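Long-range contacts in alginate lyase (Paenibacillus sp. FPU-7, PDB 6KFN), which probably cleaves alginate by beta-elimination, and folds as a right-handed parallel beta-helix: residues A[4-9]-A[23-28]; A[51-56]-A[82-87]; A[242-247]-A[272-277]. All coordinates share one frame; numbering follows the deposited sequence.

Contact 1: A[4-9]-A[23-28]; sequences RTISCA and PGDDIV
R4 starts with CG anti to the backbone N (chi1 -175°), runs extended through chi2 and bends at chi3 (65°), which turns its guanidinium onto D25, whose CG lies anti to its own carbonyl carbon. The two residues are bridge partners in the parallel pair of strands 4-8 and 25-28, part of the beta-alpha-beta unit that also holds helix 11-19, at the N-terminal end of the beta-helix. The salt bridge is side-on. R4 NE donates to D25 OD1 at 2.9 Å, meeting that oxygen from above the carboxylate plane, and R4 NH2 reaches the syn lone pair of D25 OD2 at 2.9 Å, an oxygen that also accepts from K22 N. With one nitrogen to each oxygen and the planes 39° apart, the grip is twisted, not flat.

On the same face CD1 of I6 lies 4.1 Å from I27 CG1, and helix 11-19 covers both isoleucines. Four backbone bonds join the strands; the straightest, I6 N to D26 O, is almost linear at the hydrogen. C8 donates the last of them to V28 O, 2.9 Å from its N.

Across the T5 and D26 face, D26 OD1 pairs with R54, while one water sits 2.6 Å from T5 OG1 and donates to D26 OD2.

Contact 2: A[51-56]-A[82-87]; sequences ITIRSA and WNITGL
I51 and W82 lie side by side and point the same way from neighbouring strands, the aliphatic branches of I51 spread over one face of the indole. The CG2 methyl stands 3.6 Å from the centroid of the six-membered ring and 20° off its normal, a CH-pi contact. I51 CB is also over the ring, 3.9 Å above its plane, and CD1 reaches W82 CZ2 at 3.9 Å. I51 CG2 is anti to the backbone N, and W82 chi2 of 73° turns the indole broadside to it. I53 CG2, by contrast, comes near the plane of the ring at its edge.

One step along the same face, I53 and I84 again run alongside each other. I53 CG1 is anti to the backbone N (chi1 -173°), which places CG2 in the crowded position between N and the carbonyl carbon, 3.7 Å from I84 CG1. L87 crosses I53 at about a right angle and brings CD1 to I53 CG1.

On the other face, T52 and N83 cross obliquely, and a water donates to T52 OG1 and accepts from N83 ND2. N83 OD1 is hydrogen-bonded to Q105, and the extended R54 leads away toward D26, its partner on strand 25-29.

The strands are parallel and in register, an adjacent pair of beta-helix rungs, with four backbone bonds from N83 N to I51 O through S55 N to T85 O. The last is the longest, at 3.2 Å. Helix 11-19 packs on I53 and W82, and A43 O accepts from W82 NE1, so the indole's one polar atom is satisfied within an otherwise apolar face. Cohesion there rests on dispersion and CH-pi contact, whereas the T52 and N83 face is bridged by water.

Contact 3: A[242-247]-A[272-277]; sequences QVHVQV and NAVGDA. With NA (sodium ion), chain C.
Backbone hydrogen bonds define a short parallel pairing between successive rungs of the right-handed beta-helix, Q242 and V243 opposite N272 and A273. V243 N donates to N272 O at 3.0 Å, entering 33° out of the carbonyl plane. V274 N returns a straighter bond to V243 O at 2.8 Å, nearly along the C=O axis. Beyond it segment 272-277 folds into a type II' turn from V274 to A277, with G275 at positive phi.

Apolar packing follows that turn. A277 CB lies 3.6 Å from V243 CG1, and V245 CG2 presses on the turn backbone, 3.3 Å from A277 N. The H244 imidazole runs alongside V274, whose CG2 is 3.7 Å from H244 NE2.

Polar contacts lie beside these. A water accepts from V245 N and donates to V274 O, linking the two segments where they diverge. H244 ND1 is hydrogen-bonded to D216 OD1 of strand 215-217, the rung before. D239 OD2 takes hydrogens from both Q242 NE2 and N272 ND2, so one carboxylate oxygen spans the two bridge partners and would fix the rotation of the Q242 amide.

Metal coordination completes the account. The sodium is bound by Y210 O, D212 OD1 and three waters as well as Q242, whose side chain, extended beyond CG, delivers OE1 to the ion at 2.4 Å.

Overall arrangement
Along the chain the three contacts come in series, and together they sample the parallel beta-helix from its N-terminal end to its late rungs. Contacts 1 and 2 are neighbours, their centres about 9 Å apart: strands 25-29 and 51-55 pair directly, I27 N lies 2.8 Å from T52 O, a probable hydrogen bond, and helix 11-19 packs against both. Contact 3 lies on the opposite side of the chain's centre, its centre about 45 Å from that of contact 1 and about 37 Å from that of contact 2. It belongs to a separate parallel sheet of the helix, in which strands 241-243 and 269-273 are adjacent. The sodium site that includes Q242 therefore sits far from the helix-covered N-terminal end.

Contact 1: A[4-9]-A[23-28]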
loop_
_atom_site.group_PDB
_atom_site.type_symbol
_atom_site.label_atom_id
_atom_site.label_comp_id
_atom_site.label_asym_id
_atom_site.label_seq_id
_atom_site.Cartn_x
_atom_site.Cartn_y
_atom_site.Cartn_z
ATOM N N ARG A 4 -26.934 5.029 -10.788
ATOM C CA ARG A 4 -26.894 4.419 -12.116
ATOM C C ARG A 4 -26.046 3.166 -12.027
ATOM O O ARG A 4 -24.989 3.228 -11.413
ATOM C CB ARG A 4 -26.296 5.389 -13.109
ATOM C CG ARG A 4 -26.308 4.914 -14.500
ATOM C CD ARG A 4 -26.008 6.052 -15.489
ATOM N NE ARG A 4 -24.637 6.561 -15.326
ATOM C CZ ARG A 4 -23.968 7.163 -16.285
ATOM N NH1 ARG A 4 -24.494 7.297 -17.509
ATOM N NH2 ARG A 4 -22.731 7.638 -16.063
ATOM N N THR A 5 -26.489 2.081 -12.645
ATOM C CA THR A 5 -25.746 0.831 -12.687
ATOM C C THR A 5 -25.244 0.592 -14.097
ATOM O O THR A 5 -26.024 0.677 -15.049
ATOM C CB THR A 5 -26.615 -0.329 -12.222
ATOM O OG1 THR A 5 -27.124 -0.061 -10.910
ATOM C CG2 THR A 5 -25.845 -1.625 -12.192
ATOM N N ILE A 6 -23.973 0.287 -14.216
ATOM C CA ILE A 6 -23.351 -0.029 -15.494
ATOM C C ILE A 6 -22.696 -1.395 -15.338
ATOM O O ILE A 6 -21.724 -1.515 -14.598
ATOM C CB ILE A 6 -22.350 1.046 -15.969
ATOM C CG1 ILE A 6 -22.892 2.478 -15.787
ATOM C CG2 ILE A 6 -22.030 0.764 -17.421
ATOM C CD1 ILE A 6 -22.614 3.115 -14.418
ATOM N N SER A 7 -23.256 -2.401 -15.987
ATOM C CA SER A 7 -22.787 -3.782 -15.841
ATOM C C SER A 7 -21.858 -4.094 -17.008
ATOM O O SER A 7 -22.305 -4.107 -18.150
ATOM C CB SER A 7 -24.011 -4.719 -15.847
ATOM O OG SER A 7 -24.860 -4.428 -14.744
ATOM N N CYS A 8 -20.597 -4.349 -16.758
ATOM C CA CYS A 8 -19.648 -4.568 -17.843
ATOM C C CYS A 8 -19.015 -5.944 -17.805
ATOM O O CYS A 8 -18.610 -6.433 -16.754
ATOM C CB CYS A 8 -18.523 -3.540 -17.802
ATOM S SG CYS A 8 -19.025 -1.874 -18.290
ATOM N N ALA A 9 -18.817 -6.498 -18.987
ATOM C CA ALA A 9 -18.097 -7.764 -19.159
ATOM C C ALA A 9 -16.995 -7.681 -20.216
ATOM O O ALA A 9 -16.402 -8.699 -20.535
ATOM C CB ALA A 9 -19.067 -8.894 -19.481
ATOM N N PRO A 23 -20.867 10.876 -10.267
ATOM C CA PRO A 23 -21.209 10.573 -8.878
ATOM C C PRO A 23 -22.399 9.630 -8.791
ATOM O O PRO A 23 -23.424 9.833 -9.458
ATOM C CB PRO A 23 -21.498 11.962 -8.267
ATOM C CG PRO A 23 -20.666 12.905 -9.132
ATOM C CD PRO A 23 -20.829 12.321 -10.526
ATOM N N GLY A 24 -22.288 8.593 -7.954
ATOM C CA GLY A 24 -23.352 7.631 -7.745
ATOM C C GLY A 24 -23.360 6.466 -8.716
ATOM O O GLY A 24 -24.177 5.558 -8.574
ATOM N N ASP A 25 -22.450 6.447 -9.677
ATOM C CA ASP A 25 -22.377 5.303 -10.580
ATOM C C ASP A 25 -21.907 4.058 -9.821
ATOM O O ASP A 25 -21.022 4.127 -8.973
ATOM C CB ASP A 25 -21.436 5.561 -11.754
ATOM C CG ASP A 25 -22.007 6.388 -12.868
ATOM O OD1 ASP A 25 -23.234 6.693 -12.846
ATOM O OD2 ASP A 25 -21.237 6.694 -13.793
ATOM N N ASP A 26 -22.439 2.904 -10.236
ATOM C CA ASP A 26 -22.035 1.577 -9.754
ATOM C C ASP A 26 -21.624 0.785 -10.992
ATOM O O ASP A 26 -22.487 0.332 -11.739
ATOM C CB ASP A 26 -23.190 0.949 -9.013
ATOM C CG ASP A 26 -22.845 -0.310 -8.260
ATOM O OD1 ASP A 26 -21.663 -0.565 -8.017
ATOM O OD2 ASP A 26 -23.823 -1.030 -7.871
ATOM N N ILE A 27 -20.314 0.677 -11.198
ATOM C CA ILE A 27 -19.731 -0.027 -12.328
ATOM C C ILE A 27 -19.419 -1.443 -11.841
ATOM O O ILE A 27 -18.549 -1.640 -10.993
ATOM C CB ILE A 27 -18.479 0.689 -12.837
ATOM C CG1 ILE A 27 -18.796 2.135 -13.217
ATOM C CG2 ILE A 27 -17.879 -0.100 -13.994
ATOM C CD1 ILE A 27 -17.534 2.978 -13.483
ATOM N N VAL A 28 -20.181 -2.409 -12.369
ATOM C CA VAL A 28 -20.230 -3.766 -11.834
ATOM C C VAL A 28 -19.623 -4.708 -12.860
ATOM O O VAL A 28 -20.165 -4.864 -13.959
ATOM C CB VAL A 28 -21.662 -4.181 -11.476
ATOM C CG1 VAL A 28 -21.645 -5.545 -10.807
ATOM C CG2 VAL A 28 -22.339 -3.131 -10.570
HETATM O O HOH W 1 -26.275 -1.171 -8.685
#

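Contact 2: A[51-56]-A[82-87]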
loop_
_atom_site.group_PDB
_atom_site.type_symbol
_atom_site.label_atom_id
_atom_site.label_comp_id
_atom_site.label_asym_id
_atom_site.label_seq_id
_atom_site.Cartn_x
_atom_site.Cartn_y
_atom_site.Cartn_z
ATOM N N ILE A 51 -18.298 7.042 -6.458
ATOM C CA ILE A 51 -18.253 6.305 -7.718
ATOM C C ILE A 51 -17.671 4.938 -7.390
ATOM O O ILE A 51 -16.609 4.859 -6.785
ATOM C CB ILE A 51 -17.441 7.029 -8.806
ATOM C CG1 ILE A 51 -17.926 8.450 -8.984
ATOM C CG2 ILE A 51 -17.556 6.244 -10.120
ATOM C CD1 ILE A 51 -17.148 9.283 -9.994
ATOM N N THR A 52 -18.374 3.860 -7.749
ATOM C CA THR A 52 -17.959 2.515 -7.384
ATOM C C THR A 52 -17.524 1.734 -8.617
ATOM O O THR A 52 -18.205 1.749 -9.641
ATOM C CB THR A 52 -19.111 1.789 -6.679
ATOM O OG1 THR A 52 -19.432 2.527 -5.495
ATOM C CG2 THR A 52 -18.769 0.370 -6.281
ATOM N N ILE A 53 -16.405 1.011 -8.479
ATOM C CA ILE A 53 -16.034 -0.062 -9.392
ATOM C C ILE A 53 -15.891 -1.317 -8.540
ATOM O O ILE A 53 -15.131 -1.319 -7.578
ATOM C CB ILE A 53 -14.759 0.281 -10.160
ATOM C CG1 ILE A 53 -14.506 -0.809 -11.236
ATOM C CG2 ILE A 53 -13.664 0.730 -9.294
ATOM C CD1 ILE A 53 -13.351 -0.405 -12.123
ATOM N N ARG A 54 -16.631 -2.362 -8.892
ATOM C CA ARG A 54 -16.647 -3.554 -8.060
ATOM C C ARG A 54 -16.856 -4.788 -8.898
ATOM O O ARG A 54 -17.380 -4.733 -10.001
ATOM C CB ARG A 54 -17.702 -3.453 -6.957
ATOM C CG ARG A 54 -19.124 -3.434 -7.478
ATOM C CD ARG A 54 -20.088 -3.274 -6.331
ATOM N NE ARG A 54 -21.465 -3.137 -6.792
ATOM C CZ ARG A 54 -22.329 -4.124 -6.944
ATOM N NH1 ARG A 54 -22.004 -5.385 -6.667
ATOM N NH2 ARG A 54 -23.543 -3.862 -7.394
ATOM N N SER A 55 -16.500 -5.920 -8.327
ATOM C CA SER A 55 -16.824 -7.195 -8.909
ATOM C C SER A 55 -18.303 -7.505 -8.615
ATOM O O SER A 55 -18.839 -7.191 -7.541
ATOM C CB SER A 55 -15.855 -8.218 -8.295
ATOM O OG SER A 55 -15.925 -9.469 -8.908
ATOM N N ALA A 56 -18.929 -8.181 -9.575
ATOM C CA ALA A 56 -20.311 -8.606 -9.406
ATOM C C ALA A 56 -20.456 -9.605 -8.270
ATOM O O ALA A 56 -21.527 -9.688 -7.662
ATOM C CB ALA A 56 -20.853 -9.211 -10.717
ATOM N N TRP A 82 -13.891 7.451 -4.841
ATOM C CA TRP A 82 -14.100 6.162 -5.463
ATOM C C TRP A 82 -14.111 5.070 -4.402
ATOM O O TRP A 82 -13.268 5.071 -3.508
ATOM C CB TRP A 82 -12.977 5.831 -6.478
ATOM C CG TRP A 82 -13.028 6.684 -7.702
ATOM C CD1 TRP A 82 -12.674 8.012 -7.773
ATOM C CD2 TRP A 82 -13.539 6.311 -8.993
ATOM N NE1 TRP A 82 -12.897 8.486 -9.033
ATOM C CE2 TRP A 82 -13.458 7.479 -9.799
ATOM C CE3 TRP A 82 -14.025 5.120 -9.547
ATOM C CZ2 TRP A 82 -13.834 7.473 -11.123
ATOM C CZ3 TRP A 82 -14.399 5.132 -10.873
ATOM C CH2 TRP A 82 -14.311 6.299 -11.634
ATOM N N ASN A 83 -15.023 4.114 -4.554
ATOM C CA ASN A 83 -15.012 2.834 -3.839
ATOM C C ASN A 83 -14.628 1.758 -4.840
ATOM O O ASN A 83 -15.320 1.559 -5.836
ATOM C CB ASN A 83 -16.376 2.528 -3.252
ATOM C CG ASN A 83 -16.766 3.487 -2.128
ATOM O OD1 ASN A 83 -15.903 4.181 -1.558
ATOM N ND2 ASN A 83 -18.035 3.490 -1.762
ATOM N N ILE A 84 -13.485 1.138 -4.586
ATOM C CA ILE A 84 -12.895 0.114 -5.450
ATOM C C ILE A 84 -12.927 -1.178 -4.654
ATOM O O ILE A 84 -12.228 -1.288 -3.644
ATOM C CB ILE A 84 -11.460 0.520 -5.839
ATOM C CG1 ILE A 84 -11.453 1.879 -6.543
ATOM C CG2 ILE A 84 -10.833 -0.556 -6.701
ATOM C CD1 ILE A 84 -10.128 2.575 -6.539
ATOM N N THR A 85 -13.777 -2.136 -5.065
ATOM C CA THR A 85 -14.181 -3.212 -4.172
ATOM C C THR A 85 -14.134 -4.561 -4.865
ATOM O O THR A 85 -14.728 -4.755 -5.922
ATOM C CB THR A 85 -15.617 -2.953 -3.661
ATOM O OG1 THR A 85 -15.656 -1.649 -3.092
ATOM C CG2 THR A 85 -16.015 -3.998 -2.656
ATOM N N GLY A 86 -13.491 -5.532 -4.204
ATOM C CA GLY A 86 -13.636 -6.914 -4.604
ATOM C C GLY A 86 -12.961 -7.311 -5.877
ATOM O O GLY A 86 -13.302 -8.334 -6.435
ATOM N N LEU A 87 -11.990 -6.582 -6.344
ATOM C CA LEU A 87 -11.327 -6.814 -7.612
ATOM C C LEU A 87 -9.930 -7.386 -7.417
ATOM O O LEU A 87 -9.264 -7.128 -6.420
ATOM C CB LEU A 87 -11.198 -5.488 -8.363
ATOM C CG LEU A 87 -12.549 -4.876 -8.788
ATOM C CD1 LEU A 87 -12.370 -3.444 -9.241
ATOM C CD2 LEU A 87 -13.139 -5.654 -9.906
HETATM O O HOH W 2 -19.664 1.367 -3.053
HETATM O O HOH W 3 -17.408 -6.665 -5.222
#

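Contact 3: A[242-247]-A[272-277]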
loop_
_atom_site.group_PDB
_atom_site.type_symbol
_atom_site.label_atom_id
_atom_site.label_comp_id
_atom_site.label_asym_id
_atom_site.label_seq_id
_atom_site.Cartn_x
_atom_site.Cartn_y
_atom_site.Cartn_z
ATOM N N GLN A 242 11.734 0.045 10.755
ATOM C CA GLN A 242 12.756 1.075 10.814
ATOM C C GLN A 242 12.122 2.444 10.726
ATOM O O GLN A 242 11.021 2.602 10.185
ATOM C CB GLN A 242 13.767 0.913 9.670
ATOM C CG GLN A 242 14.514 -0.409 9.738
ATOM C CD GLN A 242 15.364 -0.698 8.537
ATOM O OE1 GLN A 242 15.249 -0.061 7.485
ATOM N NE2 GLN A 242 16.208 -1.702 8.651
ATOM N N VAL A 243 12.846 3.435 11.246
ATOM C CA VAL A 243 12.495 4.839 11.103
ATOM C C VAL A 243 13.767 5.554 10.639
ATOM O O VAL A 243 14.837 5.311 11.207
ATOM C CB VAL A 243 11.957 5.465 12.412
ATOM C CG1 VAL A 243 11.268 6.793 12.139
ATOM C CG2 VAL A 243 11.006 4.521 13.146
ATOM N N HIS A 244 13.660 6.389 9.613
ATOM C CA HIS A 244 14.819 7.114 9.063
ATOM C C HIS A 244 14.462 8.557 8.842
ATOM O O HIS A 244 13.304 8.884 8.557
ATOM C CB HIS A 244 15.266 6.516 7.714
ATOM C CG HIS A 244 15.895 5.170 7.782
ATOM N ND1 HIS A 244 15.191 3.988 7.637
ATOM C CD2 HIS A 244 17.192 4.817 7.923
ATOM C CE1 HIS A 244 16.047 2.968 7.696
ATOM N NE2 HIS A 244 17.253 3.450 7.870
ATOM N N VAL A 245 15.505 9.416 8.899
ATOM C CA VAL A 245 15.396 10.840 8.613
ATOM C C VAL A 245 16.051 11.136 7.265
ATOM O O VAL A 245 17.280 11.155 7.155
ATOM C CB VAL A 245 16.058 11.661 9.734
ATOM C CG1 VAL A 245 15.863 13.144 9.464
ATOM C CG2 VAL A 245 15.483 11.296 11.091
ATOM N N GLN A 246 15.238 11.403 6.252
ATOM C CA GLN A 246 15.728 11.786 4.943
ATOM C C GLN A 246 15.859 13.279 4.767
ATOM O O GLN A 246 16.637 13.739 3.907
ATOM C CB GLN A 246 14.783 11.247 3.867
ATOM C CG GLN A 246 14.670 9.756 3.841
ATOM C CD GLN A 246 16.001 9.001 3.932
ATOM O OE1 GLN A 246 16.403 8.506 5.000
ATOM N NE2 GLN A 246 16.700 8.978 2.819
ATOM N N VAL A 247 15.068 14.038 5.526
ATOM C CA VAL A 247 15.013 15.489 5.541
ATOM C C VAL A 247 14.823 15.851 6.999
ATOM O O VAL A 247 14.032 15.192 7.690
ATOM C CB VAL A 247 13.808 16.008 4.692
ATOM C CG1 VAL A 247 13.698 17.522 4.812
ATOM C CG2 VAL A 247 13.931 15.570 3.267
ATOM N N ASN A 272 14.035 -0.059 14.848
ATOM C CA ASN A 272 15.371 0.524 14.684
ATOM C C ASN A 272 15.171 1.942 14.144
ATOM O O ASN A 272 14.931 2.126 12.943
ATOM C CB ASN A 272 16.208 -0.333 13.753
ATOM C CG ASN A 272 17.611 0.156 13.650
ATOM O OD1 ASN A 272 18.041 1.069 14.385
ATOM N ND2 ASN A 272 18.378 -0.471 12.768
ATOM N N ALA A 273 15.213 2.918 15.057
ATOM C CA ALA A 273 15.028 4.317 14.709
ATOM C C ALA A 273 16.421 4.914 14.512
ATOM O O ALA A 273 17.163 5.104 15.476
ATOM C CB ALA A 273 14.258 5.045 15.806
ATOM N N VAL A 274 16.788 5.133 13.264
ATOM C CA VAL A 274 18.169 5.480 12.929
ATOM C C VAL A 274 18.421 6.978 13.094
ATOM O O VAL A 274 17.640 7.807 12.624
ATOM C CB VAL A 274 18.479 5.000 11.508
ATOM C CG1 VAL A 274 19.901 5.355 11.095
ATOM C CG2 VAL A 274 18.262 3.491 11.398
ATOM N N GLY A 275 19.531 7.327 13.710
ATOM C CA GLY A 275 19.987 8.702 13.719
ATOM C C GLY A 275 19.115 9.589 14.566
ATOM O O GLY A 275 18.922 9.360 15.759
ATOM N N ASP A 276 18.536 10.625 13.943
ATOM C CA ASP A 276 17.677 11.571 14.616
ATOM C C ASP A 276 16.203 11.156 14.606
ATOM O O ASP A 276 15.361 11.906 15.103
ATOM C CB ASP A 276 17.822 12.959 13.963
ATOM C CG ASP A 276 19.145 13.579 14.152
ATOM O OD1 ASP A 276 19.754 13.428 15.217
ATOM O OD2 ASP A 276 19.603 14.268 13.210
ATOM N N ALA A 277 15.866 9.993 14.060
ATOM C CA ALA A 277 14.475 9.589 13.983
ATOM C C ALA A 277 13.908 9.411 15.385
ATOM O O ALA A 277 14.626 9.004 16.294
ATOM C CB ALA A 277 14.368 8.278 13.222
HETATM NA NA NA C . 15.979 -0.429 5.250
HETATM O O HOH W 4 17.937 8.433 9.917
HETATM O O HOH W 5 13.790 -1.241 4.858
HETATM O O HOH W 6 15.454 1.694 4.334
HETATM O O HOH W 7 18.171 0.352 5.646
#